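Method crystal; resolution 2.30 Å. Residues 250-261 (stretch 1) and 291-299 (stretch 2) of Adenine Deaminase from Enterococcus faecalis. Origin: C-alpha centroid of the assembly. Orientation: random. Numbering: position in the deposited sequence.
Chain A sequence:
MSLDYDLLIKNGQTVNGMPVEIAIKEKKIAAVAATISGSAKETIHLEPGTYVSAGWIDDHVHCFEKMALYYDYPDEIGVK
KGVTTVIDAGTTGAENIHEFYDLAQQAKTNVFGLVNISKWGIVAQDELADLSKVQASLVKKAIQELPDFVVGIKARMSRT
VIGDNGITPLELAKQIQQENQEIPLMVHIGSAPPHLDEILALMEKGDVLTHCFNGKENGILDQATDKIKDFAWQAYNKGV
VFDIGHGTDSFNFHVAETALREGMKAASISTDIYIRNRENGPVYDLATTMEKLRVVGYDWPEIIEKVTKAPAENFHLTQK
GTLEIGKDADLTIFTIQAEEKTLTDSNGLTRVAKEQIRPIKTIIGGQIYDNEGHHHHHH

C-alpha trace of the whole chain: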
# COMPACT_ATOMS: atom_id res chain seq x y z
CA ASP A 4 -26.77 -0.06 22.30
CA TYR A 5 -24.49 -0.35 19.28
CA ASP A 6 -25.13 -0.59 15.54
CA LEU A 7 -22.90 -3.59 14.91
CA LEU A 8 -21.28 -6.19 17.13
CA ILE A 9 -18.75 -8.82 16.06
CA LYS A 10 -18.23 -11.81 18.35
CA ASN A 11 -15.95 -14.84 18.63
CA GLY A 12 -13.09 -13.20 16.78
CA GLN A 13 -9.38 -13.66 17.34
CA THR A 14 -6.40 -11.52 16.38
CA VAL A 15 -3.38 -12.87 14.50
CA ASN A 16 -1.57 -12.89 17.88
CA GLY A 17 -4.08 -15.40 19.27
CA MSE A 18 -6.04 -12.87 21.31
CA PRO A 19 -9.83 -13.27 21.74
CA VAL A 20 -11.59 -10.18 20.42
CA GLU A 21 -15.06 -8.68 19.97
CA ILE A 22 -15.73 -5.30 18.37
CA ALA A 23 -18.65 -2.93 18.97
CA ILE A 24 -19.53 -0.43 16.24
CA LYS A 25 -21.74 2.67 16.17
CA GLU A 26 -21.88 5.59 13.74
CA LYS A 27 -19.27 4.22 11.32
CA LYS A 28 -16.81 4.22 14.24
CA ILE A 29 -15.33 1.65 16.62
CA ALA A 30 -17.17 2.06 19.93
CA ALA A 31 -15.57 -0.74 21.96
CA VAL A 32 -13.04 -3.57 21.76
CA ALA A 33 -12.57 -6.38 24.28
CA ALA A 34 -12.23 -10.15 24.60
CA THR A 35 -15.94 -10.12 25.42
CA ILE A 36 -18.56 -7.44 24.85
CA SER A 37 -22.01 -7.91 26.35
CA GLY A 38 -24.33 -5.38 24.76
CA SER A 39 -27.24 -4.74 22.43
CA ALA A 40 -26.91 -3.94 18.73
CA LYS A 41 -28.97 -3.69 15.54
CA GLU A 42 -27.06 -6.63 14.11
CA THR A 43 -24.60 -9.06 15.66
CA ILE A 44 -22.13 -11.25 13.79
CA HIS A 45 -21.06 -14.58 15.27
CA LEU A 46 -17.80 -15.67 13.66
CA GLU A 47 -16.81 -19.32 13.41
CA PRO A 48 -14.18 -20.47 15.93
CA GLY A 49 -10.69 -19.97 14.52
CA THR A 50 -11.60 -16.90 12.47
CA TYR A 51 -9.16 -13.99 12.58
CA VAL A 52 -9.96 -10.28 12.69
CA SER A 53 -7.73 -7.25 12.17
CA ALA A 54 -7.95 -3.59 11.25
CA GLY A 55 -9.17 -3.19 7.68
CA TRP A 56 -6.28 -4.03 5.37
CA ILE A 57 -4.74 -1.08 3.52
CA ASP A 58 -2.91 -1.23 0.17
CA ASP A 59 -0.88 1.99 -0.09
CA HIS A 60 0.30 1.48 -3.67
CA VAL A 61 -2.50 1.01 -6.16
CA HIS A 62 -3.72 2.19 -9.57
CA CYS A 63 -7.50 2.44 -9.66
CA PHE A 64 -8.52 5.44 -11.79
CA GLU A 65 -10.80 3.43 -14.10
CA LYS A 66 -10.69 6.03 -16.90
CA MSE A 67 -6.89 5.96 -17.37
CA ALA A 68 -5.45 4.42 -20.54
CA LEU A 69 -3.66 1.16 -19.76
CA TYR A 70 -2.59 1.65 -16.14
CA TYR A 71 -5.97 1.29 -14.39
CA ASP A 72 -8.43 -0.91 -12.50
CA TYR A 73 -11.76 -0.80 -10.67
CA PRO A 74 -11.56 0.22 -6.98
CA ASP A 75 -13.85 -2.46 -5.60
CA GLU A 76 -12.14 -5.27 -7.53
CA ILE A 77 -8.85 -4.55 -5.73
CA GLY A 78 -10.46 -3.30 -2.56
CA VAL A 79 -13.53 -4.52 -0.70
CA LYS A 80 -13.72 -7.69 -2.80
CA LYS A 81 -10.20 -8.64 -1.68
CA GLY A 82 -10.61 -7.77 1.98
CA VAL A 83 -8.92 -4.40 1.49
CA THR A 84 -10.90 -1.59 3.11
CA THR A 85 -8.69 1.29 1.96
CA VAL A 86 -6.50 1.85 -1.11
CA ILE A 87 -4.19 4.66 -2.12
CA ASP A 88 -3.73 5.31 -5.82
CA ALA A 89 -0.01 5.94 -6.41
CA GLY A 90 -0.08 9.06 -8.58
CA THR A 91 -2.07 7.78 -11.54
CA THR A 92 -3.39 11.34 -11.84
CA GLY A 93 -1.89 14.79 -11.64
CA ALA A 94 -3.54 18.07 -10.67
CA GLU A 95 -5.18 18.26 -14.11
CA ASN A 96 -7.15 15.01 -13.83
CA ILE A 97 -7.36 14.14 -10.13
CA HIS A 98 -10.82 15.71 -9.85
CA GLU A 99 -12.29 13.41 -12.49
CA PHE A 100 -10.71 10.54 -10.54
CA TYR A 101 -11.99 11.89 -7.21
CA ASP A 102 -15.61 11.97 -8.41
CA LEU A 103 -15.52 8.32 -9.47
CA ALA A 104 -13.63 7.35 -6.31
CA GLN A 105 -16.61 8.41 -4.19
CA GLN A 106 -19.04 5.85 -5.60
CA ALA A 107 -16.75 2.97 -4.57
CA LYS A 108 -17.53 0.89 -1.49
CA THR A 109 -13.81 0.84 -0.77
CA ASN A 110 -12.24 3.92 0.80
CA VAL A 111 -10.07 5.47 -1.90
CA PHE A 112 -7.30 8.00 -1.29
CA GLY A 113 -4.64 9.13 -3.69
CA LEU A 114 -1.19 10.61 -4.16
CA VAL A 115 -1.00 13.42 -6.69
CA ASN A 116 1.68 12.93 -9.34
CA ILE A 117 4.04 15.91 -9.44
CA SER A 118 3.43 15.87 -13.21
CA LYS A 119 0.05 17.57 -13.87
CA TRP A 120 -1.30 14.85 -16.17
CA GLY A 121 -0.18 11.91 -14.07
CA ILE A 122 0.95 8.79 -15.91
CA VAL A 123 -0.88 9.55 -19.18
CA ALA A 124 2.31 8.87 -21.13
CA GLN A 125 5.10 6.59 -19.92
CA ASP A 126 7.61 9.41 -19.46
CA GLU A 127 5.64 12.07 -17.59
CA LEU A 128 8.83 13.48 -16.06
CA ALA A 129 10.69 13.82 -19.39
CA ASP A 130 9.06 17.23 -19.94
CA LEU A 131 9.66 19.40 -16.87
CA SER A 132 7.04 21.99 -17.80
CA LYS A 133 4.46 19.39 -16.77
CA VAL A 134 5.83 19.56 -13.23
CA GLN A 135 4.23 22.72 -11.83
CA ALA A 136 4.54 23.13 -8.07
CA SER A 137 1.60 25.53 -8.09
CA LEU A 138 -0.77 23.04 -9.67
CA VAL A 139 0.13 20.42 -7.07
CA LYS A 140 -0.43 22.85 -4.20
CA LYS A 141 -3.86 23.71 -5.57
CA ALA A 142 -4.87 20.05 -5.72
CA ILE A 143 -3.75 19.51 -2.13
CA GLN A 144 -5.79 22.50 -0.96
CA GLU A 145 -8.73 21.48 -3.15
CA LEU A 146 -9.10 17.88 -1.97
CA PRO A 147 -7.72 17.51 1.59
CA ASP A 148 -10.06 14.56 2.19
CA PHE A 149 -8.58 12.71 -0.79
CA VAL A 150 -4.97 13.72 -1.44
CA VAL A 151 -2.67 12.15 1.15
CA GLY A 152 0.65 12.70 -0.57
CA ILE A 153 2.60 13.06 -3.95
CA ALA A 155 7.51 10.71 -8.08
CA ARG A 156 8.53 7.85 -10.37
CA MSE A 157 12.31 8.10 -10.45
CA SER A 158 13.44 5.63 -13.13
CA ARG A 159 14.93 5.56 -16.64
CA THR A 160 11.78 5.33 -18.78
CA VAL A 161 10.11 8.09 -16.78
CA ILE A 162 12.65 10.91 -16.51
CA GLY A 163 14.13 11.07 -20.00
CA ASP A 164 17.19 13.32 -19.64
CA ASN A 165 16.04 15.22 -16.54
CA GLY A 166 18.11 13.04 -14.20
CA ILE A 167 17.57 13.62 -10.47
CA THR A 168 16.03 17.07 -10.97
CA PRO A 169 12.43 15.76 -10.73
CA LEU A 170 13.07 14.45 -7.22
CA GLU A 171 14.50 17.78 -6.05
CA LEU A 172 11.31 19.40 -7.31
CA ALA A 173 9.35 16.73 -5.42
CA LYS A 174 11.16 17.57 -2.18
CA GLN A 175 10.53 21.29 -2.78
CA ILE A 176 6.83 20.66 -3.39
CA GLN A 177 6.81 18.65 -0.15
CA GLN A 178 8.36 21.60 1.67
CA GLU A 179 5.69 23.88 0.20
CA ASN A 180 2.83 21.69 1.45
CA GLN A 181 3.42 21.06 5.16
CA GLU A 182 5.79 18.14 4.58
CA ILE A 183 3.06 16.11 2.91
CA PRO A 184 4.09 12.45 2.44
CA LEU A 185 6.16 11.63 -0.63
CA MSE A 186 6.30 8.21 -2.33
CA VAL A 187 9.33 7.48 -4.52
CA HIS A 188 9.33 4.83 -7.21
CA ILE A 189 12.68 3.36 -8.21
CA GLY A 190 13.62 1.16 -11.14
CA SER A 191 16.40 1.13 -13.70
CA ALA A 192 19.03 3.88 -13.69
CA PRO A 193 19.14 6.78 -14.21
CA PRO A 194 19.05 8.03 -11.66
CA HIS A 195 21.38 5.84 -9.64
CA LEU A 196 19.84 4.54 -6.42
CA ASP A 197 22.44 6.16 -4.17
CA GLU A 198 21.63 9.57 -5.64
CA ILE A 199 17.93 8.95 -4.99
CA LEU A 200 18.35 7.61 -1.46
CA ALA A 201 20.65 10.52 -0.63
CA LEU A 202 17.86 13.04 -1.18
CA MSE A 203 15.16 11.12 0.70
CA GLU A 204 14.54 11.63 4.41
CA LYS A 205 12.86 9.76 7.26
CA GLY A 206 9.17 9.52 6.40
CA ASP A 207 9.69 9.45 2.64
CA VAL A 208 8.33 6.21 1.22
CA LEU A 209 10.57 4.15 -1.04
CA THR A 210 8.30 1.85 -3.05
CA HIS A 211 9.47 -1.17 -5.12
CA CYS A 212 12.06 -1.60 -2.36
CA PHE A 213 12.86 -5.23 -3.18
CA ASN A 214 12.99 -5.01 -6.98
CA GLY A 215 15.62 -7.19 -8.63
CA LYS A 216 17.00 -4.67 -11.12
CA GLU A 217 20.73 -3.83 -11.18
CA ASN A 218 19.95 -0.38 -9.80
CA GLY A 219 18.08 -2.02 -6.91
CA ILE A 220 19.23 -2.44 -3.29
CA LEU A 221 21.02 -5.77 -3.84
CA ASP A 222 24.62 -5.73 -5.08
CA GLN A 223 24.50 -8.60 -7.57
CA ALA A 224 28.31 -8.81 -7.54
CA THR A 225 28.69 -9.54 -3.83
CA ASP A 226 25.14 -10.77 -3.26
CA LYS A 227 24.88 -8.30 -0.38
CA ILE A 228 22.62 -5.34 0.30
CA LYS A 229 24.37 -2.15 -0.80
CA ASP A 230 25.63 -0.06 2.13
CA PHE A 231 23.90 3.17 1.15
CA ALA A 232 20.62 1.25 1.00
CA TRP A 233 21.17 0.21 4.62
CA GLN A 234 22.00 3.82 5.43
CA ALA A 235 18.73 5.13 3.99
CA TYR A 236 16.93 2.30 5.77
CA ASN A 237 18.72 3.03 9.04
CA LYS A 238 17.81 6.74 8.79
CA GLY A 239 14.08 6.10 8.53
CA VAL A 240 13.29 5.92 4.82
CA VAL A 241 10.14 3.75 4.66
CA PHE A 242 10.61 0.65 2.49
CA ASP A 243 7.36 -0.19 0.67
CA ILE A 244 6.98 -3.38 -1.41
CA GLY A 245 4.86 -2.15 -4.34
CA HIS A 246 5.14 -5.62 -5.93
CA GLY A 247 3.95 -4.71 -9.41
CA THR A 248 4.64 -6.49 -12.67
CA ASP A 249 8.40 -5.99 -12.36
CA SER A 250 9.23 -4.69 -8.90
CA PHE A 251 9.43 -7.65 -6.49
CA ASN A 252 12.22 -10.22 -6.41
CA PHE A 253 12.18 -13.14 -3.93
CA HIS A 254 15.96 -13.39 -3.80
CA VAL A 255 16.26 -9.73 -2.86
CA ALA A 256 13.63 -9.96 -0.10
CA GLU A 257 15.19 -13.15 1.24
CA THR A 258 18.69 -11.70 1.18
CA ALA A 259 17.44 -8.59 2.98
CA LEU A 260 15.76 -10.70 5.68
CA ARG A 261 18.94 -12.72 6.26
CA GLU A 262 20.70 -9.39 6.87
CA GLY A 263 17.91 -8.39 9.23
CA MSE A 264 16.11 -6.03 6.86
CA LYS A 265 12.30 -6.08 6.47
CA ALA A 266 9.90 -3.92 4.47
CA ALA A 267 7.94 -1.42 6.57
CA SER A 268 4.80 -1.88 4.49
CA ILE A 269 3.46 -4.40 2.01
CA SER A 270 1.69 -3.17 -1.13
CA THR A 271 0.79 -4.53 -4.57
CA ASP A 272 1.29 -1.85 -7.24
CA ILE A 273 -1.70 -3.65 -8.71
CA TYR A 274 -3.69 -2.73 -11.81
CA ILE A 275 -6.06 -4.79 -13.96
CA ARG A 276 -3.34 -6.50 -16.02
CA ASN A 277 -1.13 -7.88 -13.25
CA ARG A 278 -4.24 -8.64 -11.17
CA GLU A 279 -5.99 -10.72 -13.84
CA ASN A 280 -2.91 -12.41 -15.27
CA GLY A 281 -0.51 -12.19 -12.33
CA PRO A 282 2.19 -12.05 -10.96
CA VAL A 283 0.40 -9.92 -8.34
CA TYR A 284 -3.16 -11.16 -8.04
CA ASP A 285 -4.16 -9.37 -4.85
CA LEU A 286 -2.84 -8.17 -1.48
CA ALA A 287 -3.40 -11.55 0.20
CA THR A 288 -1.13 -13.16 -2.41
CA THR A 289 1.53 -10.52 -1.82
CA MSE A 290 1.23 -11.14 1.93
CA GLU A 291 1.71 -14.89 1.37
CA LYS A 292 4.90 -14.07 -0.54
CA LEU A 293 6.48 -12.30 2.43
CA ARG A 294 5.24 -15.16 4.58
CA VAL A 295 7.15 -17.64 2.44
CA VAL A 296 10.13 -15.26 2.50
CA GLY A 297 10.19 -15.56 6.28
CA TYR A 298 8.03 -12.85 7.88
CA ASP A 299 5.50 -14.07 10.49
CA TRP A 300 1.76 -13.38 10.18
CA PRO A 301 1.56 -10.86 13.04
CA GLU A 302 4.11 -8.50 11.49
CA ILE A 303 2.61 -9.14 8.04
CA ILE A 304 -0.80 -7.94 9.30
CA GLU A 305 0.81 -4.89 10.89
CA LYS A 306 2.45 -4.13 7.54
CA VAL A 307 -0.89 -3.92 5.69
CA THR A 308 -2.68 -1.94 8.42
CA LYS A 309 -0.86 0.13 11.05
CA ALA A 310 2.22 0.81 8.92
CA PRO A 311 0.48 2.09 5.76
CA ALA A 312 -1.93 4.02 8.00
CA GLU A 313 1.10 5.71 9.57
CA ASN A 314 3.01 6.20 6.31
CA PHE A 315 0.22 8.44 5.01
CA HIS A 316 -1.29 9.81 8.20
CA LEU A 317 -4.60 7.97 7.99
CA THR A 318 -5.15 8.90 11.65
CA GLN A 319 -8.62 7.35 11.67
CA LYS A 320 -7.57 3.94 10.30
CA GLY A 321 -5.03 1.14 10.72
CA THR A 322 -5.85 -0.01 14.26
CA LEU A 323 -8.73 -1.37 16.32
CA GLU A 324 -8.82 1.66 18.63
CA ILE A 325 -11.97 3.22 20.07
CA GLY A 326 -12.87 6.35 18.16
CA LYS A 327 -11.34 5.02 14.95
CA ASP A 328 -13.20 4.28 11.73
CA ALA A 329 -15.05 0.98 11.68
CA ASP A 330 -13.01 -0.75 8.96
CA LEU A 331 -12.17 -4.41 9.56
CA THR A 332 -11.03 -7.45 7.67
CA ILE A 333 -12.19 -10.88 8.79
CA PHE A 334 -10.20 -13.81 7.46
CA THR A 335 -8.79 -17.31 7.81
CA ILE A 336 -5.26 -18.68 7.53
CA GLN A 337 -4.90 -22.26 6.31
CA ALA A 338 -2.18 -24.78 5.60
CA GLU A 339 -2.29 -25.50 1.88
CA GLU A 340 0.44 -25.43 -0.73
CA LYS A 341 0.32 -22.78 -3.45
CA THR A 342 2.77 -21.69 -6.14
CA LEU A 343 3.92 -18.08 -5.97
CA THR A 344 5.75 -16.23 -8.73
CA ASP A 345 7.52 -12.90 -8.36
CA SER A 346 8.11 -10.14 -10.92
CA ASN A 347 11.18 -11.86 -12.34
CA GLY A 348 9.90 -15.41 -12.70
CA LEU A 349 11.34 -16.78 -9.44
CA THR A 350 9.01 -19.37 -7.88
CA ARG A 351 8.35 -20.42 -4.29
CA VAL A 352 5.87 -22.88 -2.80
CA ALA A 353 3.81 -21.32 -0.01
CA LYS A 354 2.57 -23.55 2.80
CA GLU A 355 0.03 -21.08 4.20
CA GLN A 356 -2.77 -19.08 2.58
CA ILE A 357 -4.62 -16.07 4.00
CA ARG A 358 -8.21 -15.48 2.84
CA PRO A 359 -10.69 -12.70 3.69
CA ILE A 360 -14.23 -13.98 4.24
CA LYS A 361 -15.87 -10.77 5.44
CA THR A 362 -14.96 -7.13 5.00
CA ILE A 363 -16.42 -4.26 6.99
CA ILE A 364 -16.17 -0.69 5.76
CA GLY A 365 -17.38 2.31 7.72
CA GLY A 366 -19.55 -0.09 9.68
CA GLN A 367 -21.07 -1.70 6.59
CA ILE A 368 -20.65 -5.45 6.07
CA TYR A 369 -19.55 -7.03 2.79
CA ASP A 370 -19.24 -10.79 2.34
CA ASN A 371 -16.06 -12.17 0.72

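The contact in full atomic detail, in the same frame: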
# COMPACT_ATOMS: atom_id res chain seq x y z
N SER A 250 8.51 -5.26 -10.04
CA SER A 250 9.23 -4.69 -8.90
C SER A 250 9.46 -5.51 -7.64
O SER A 250 9.90 -4.95 -6.62
CB SER A 250 8.57 -3.36 -8.54
OG SER A 250 8.54 -2.52 -9.69
N PHE A 251 9.19 -6.81 -7.67
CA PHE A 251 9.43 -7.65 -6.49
C PHE A 251 10.21 -8.91 -6.83
O PHE A 251 9.78 -9.72 -7.65
CB PHE A 251 8.12 -8.04 -5.81
CG PHE A 251 8.32 -8.96 -4.63
CD1 PHE A 251 8.87 -8.47 -3.45
CD2 PHE A 251 8.02 -10.32 -4.72
CE1 PHE A 251 9.13 -9.33 -2.37
CE2 PHE A 251 8.28 -11.18 -3.66
CZ PHE A 251 8.84 -10.69 -2.48
N ASN A 252 11.34 -9.08 -6.17
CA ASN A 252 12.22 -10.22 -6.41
C ASN A 252 12.41 -10.99 -5.10
O ASN A 252 12.86 -10.43 -4.09
CB ASN A 252 13.55 -9.69 -6.97
CG ASN A 252 14.55 -10.80 -7.27
OD1 ASN A 252 15.14 -11.39 -6.37
ND2 ASN A 252 14.76 -11.07 -8.56
N PHE A 253 12.05 -12.28 -5.11
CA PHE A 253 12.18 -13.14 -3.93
C PHE A 253 13.59 -13.16 -3.37
O PHE A 253 13.80 -13.02 -2.16
CB PHE A 253 11.78 -14.59 -4.26
CG PHE A 253 10.30 -14.87 -4.17
CD1 PHE A 253 9.62 -14.72 -2.97
CD2 PHE A 253 9.61 -15.35 -5.27
CE1 PHE A 253 8.27 -15.05 -2.87
CE2 PHE A 253 8.26 -15.69 -5.18
CZ PHE A 253 7.59 -15.54 -3.98
N HIS A 254 14.58 -13.34 -4.25
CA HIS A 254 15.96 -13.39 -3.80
C HIS A 254 16.36 -12.14 -3.02
O HIS A 254 17.03 -12.22 -1.99
CB HIS A 254 16.90 -13.59 -4.98
CG HIS A 254 18.33 -13.75 -4.58
ND1 HIS A 254 18.78 -14.81 -3.82
CD2 HIS A 254 19.41 -12.94 -4.76
CE1 HIS A 254 20.06 -14.65 -3.55
NE2 HIS A 254 20.47 -13.53 -4.11
N VAL A 255 15.93 -10.98 -3.52
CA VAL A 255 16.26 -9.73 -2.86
C VAL A 255 15.64 -9.63 -1.47
O VAL A 255 16.30 -9.25 -0.50
CB VAL A 255 15.80 -8.53 -3.73
CG1 VAL A 255 16.07 -7.23 -3.00
CG2 VAL A 255 16.54 -8.56 -5.07
N ALA A 256 14.36 -9.99 -1.37
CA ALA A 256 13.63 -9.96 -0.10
C ALA A 256 14.23 -10.95 0.89
O ALA A 256 14.34 -10.65 2.09
CB ALA A 256 12.15 -10.28 -0.33
N GLU A 257 14.60 -12.12 0.39
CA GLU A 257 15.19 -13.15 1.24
C GLU A 257 16.56 -12.72 1.71
O GLU A 257 16.90 -12.89 2.88
CB GLU A 257 15.28 -14.48 0.47
CG GLU A 257 13.92 -15.03 0.06
CD GLU A 257 14.02 -16.20 -0.90
OE1 GLU A 257 14.95 -16.20 -1.75
OE2 GLU A 257 13.17 -17.11 -0.83
N THR A 258 17.35 -12.16 0.81
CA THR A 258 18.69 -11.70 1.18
C THR A 258 18.56 -10.62 2.24
O THR A 258 19.27 -10.64 3.25
CB THR A 258 19.45 -11.13 -0.03
OG1 THR A 258 19.65 -12.17 -0.98
CG2 THR A 258 20.80 -10.58 0.40
N ALA A 259 17.65 -9.68 2.02
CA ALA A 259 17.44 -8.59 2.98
C ALA A 259 17.08 -9.14 4.35
O ALA A 259 17.63 -8.70 5.37
CB ALA A 259 16.35 -7.65 2.47
N LEU A 260 16.17 -10.11 4.40
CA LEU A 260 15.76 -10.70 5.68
C LEU A 260 16.96 -11.32 6.39
O LEU A 260 17.15 -11.11 7.59
CB LEU A 260 14.67 -11.75 5.47
CG LEU A 260 14.14 -12.44 6.75
CD1 LEU A 260 13.60 -11.40 7.72
CD2 LEU A 260 13.06 -13.44 6.39
N ARG A 261 17.76 -12.09 5.66
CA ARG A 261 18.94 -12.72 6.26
C ARG A 261 19.87 -11.68 6.87
O ARG A 261 20.58 -11.98 7.83
CB ARG A 261 19.68 -13.56 5.21
CG ARG A 261 19.13 -14.97 5.07
CD ARG A 261 19.77 -15.74 3.92
NE ARG A 261 19.38 -15.21 2.62
CZ ARG A 261 19.67 -15.79 1.46
NH1 ARG A 261 20.34 -16.93 1.43
NH2 ARG A 261 19.28 -15.23 0.32
N GLU A 291 1.26 -13.50 1.31
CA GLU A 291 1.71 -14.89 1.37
C GLU A 291 3.14 -14.99 0.84
O GLU A 291 3.87 -15.92 1.19
CB GLU A 291 0.78 -15.79 0.54
CG GLU A 291 -0.67 -15.73 0.98
CD GLU A 291 -1.61 -16.40 0.00
OE1 GLU A 291 -1.27 -16.42 -1.20
OE2 GLU A 291 -2.68 -16.89 0.43
N LYS A 292 3.54 -14.05 -0.01
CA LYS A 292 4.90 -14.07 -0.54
C LYS A 292 5.90 -13.68 0.54
O LYS A 292 6.98 -14.27 0.65
CB LYS A 292 5.02 -13.15 -1.75
CG LYS A 292 4.28 -13.68 -2.98
CD LYS A 292 4.40 -12.75 -4.18
CE LYS A 292 3.61 -13.31 -5.36
NZ LYS A 292 3.50 -12.35 -6.49
N LEU A 293 5.57 -12.69 1.36
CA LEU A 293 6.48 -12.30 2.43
C LEU A 293 6.43 -13.33 3.55
O LEU A 293 7.35 -13.42 4.36
CB LEU A 293 6.14 -10.91 2.94
CG LEU A 293 6.69 -9.97 1.86
CD1 LEU A 293 5.67 -8.94 1.46
CD2 LEU A 293 7.99 -9.35 2.36
N ARG A 294 5.37 -14.12 3.57
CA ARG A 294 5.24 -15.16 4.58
C ARG A 294 6.23 -16.25 4.20
O ARG A 294 6.97 -16.74 5.05
CB ARG A 294 3.82 -15.72 4.60
CG ARG A 294 3.66 -16.97 5.47
CD ARG A 294 4.23 -16.76 6.86
NE ARG A 294 4.09 -17.95 7.70
CZ ARG A 294 4.98 -18.31 8.62
NH1 ARG A 294 6.08 -17.58 8.82
NH2 ARG A 294 4.78 -19.40 9.35
N VAL A 295 6.25 -16.60 2.92
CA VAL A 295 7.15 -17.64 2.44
C VAL A 295 8.60 -17.16 2.52
O VAL A 295 9.52 -17.96 2.68
CB VAL A 295 6.81 -18.06 0.98
CG1 VAL A 295 7.28 -16.99 0.00
CG2 VAL A 295 7.44 -19.40 0.66
N VAL A 296 8.80 -15.85 2.40
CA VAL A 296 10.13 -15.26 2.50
C VAL A 296 10.66 -15.47 3.92
O VAL A 296 11.85 -15.69 4.12
CB VAL A 296 10.12 -13.74 2.19
CG1 VAL A 296 11.41 -13.08 2.68
CG2 VAL A 296 9.98 -13.51 0.70
N GLY A 297 9.77 -15.38 4.90
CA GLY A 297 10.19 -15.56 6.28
C GLY A 297 9.49 -14.72 7.33
O GLY A 297 9.63 -14.99 8.52
N TYR A 298 8.75 -13.69 6.92
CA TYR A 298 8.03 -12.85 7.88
C TYR A 298 6.96 -13.70 8.58
O TYR A 298 6.51 -14.70 8.02
CB TYR A 298 7.32 -11.69 7.17
CG TYR A 298 8.22 -10.66 6.50
CD1 TYR A 298 9.52 -10.97 6.11
CD2 TYR A 298 7.73 -9.39 6.19
CE1 TYR A 298 10.31 -10.05 5.42
CE2 TYR A 298 8.51 -8.46 5.50
CZ TYR A 298 9.80 -8.80 5.12
OH TYR A 298 10.55 -7.90 4.41
N ASP A 299 6.56 -13.32 9.79
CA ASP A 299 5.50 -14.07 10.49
C ASP A 299 4.18 -13.31 10.29
O ASP A 299 4.19 -12.11 10.04
CB ASP A 299 5.80 -14.25 11.99
CG ASP A 299 5.90 -12.92 12.75
OD1 ASP A 299 5.05 -12.03 12.55
OD2 ASP A 299 6.83 -12.79 13.57
O HOH W 1 13.05 -8.83 4.00

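Two helices of one chain, 253-261 and 291-296, lean against each other here with their N-to-C directions 50° apart. Their axes come no closer than 10.0 Å, a spacing that leaves room for side chains between the backbones. The helices converge toward the end of the second one, where the CA atoms of Glu257 and Val296 lie 5.6 Å apart. No direct hydrogen bond joins the stretches; the contact is mainly a matter of apolar packing, and together the two sides bury 437 Å².

Val296 covers the most surface. Its side chain is a knob in a hole formed by Phe253, Ala256, Glu257 and Leu260, residues spaced so that successive turns of the first helix bring them to one face. The two methyl groups of a β-branched valine fill such a hollow well. Val296 CG2 lies 4.0 Å from Ala256 CB and 3.9 Å from Phe253 CD1, at the edge of that ring, while Val296 CG1 is 4.1 Å from both Glu257 CG and Leu260 CD2. Ala256 suits its position because its single methyl points toward the second helix and touches the valine while taking up little room. Glu257 offers the aliphatic part of its side chain, and its carboxylate oxygens are hydrogen-bonded elsewhere in the structure.

Leu260 continues the contact beyond the end of the second helix. With chi1 t and chi2 p, Leu260 places CD2 3.4 Å from Val296 O and 3.6 Å from Gly297 CA, and CD1 4.2 Å from Tyr298 CE1. Gly297, the first residue to leave the helix, has a positive phi of 145°. A CB here would be jammed against the carbonyl oxygen of Val296 and would also fall 2.3 Å from Leu260 CD2, so both the backbone turn and the packing call for glycine. The turn is steadied by a hydrogen bond from Arg294 NH1 to Tyr298 O (3.0 Å).

At the other end of the contact, Phe253 sets out sideways from its helix, but its long side chain carries the ring to the second stretch. There Phe253 CE1 meets Val295 CG1 at 3.6 Å, and Phe253 CZ lies 3.9 Å from Lys292 CG. Phe251, just before the helix, adds a second ring, with CE2 4.2 Å from Lys292 CD. Lysine serves here through its extended methylene chain, which can pack against aromatic rings while its NZ is hydrogen-bonded elsewhere in the structure. Between these two phenylalanines, Asn252 caps the first helix: its OD1 accepts from Val255 N at 3.0 Å, satisfying one of the amides that the first turn leaves without a backbone partner.

One polar link does cross the contact, through water 1. The water donates to Ala256 O at 2.9 Å and accepts from Tyr298 OH at 2.7 Å. Tyrosine thus plays two parts, its ring carbon CE1 meeting Leu260 while its hydroxyl reaches the first helix by way of the water.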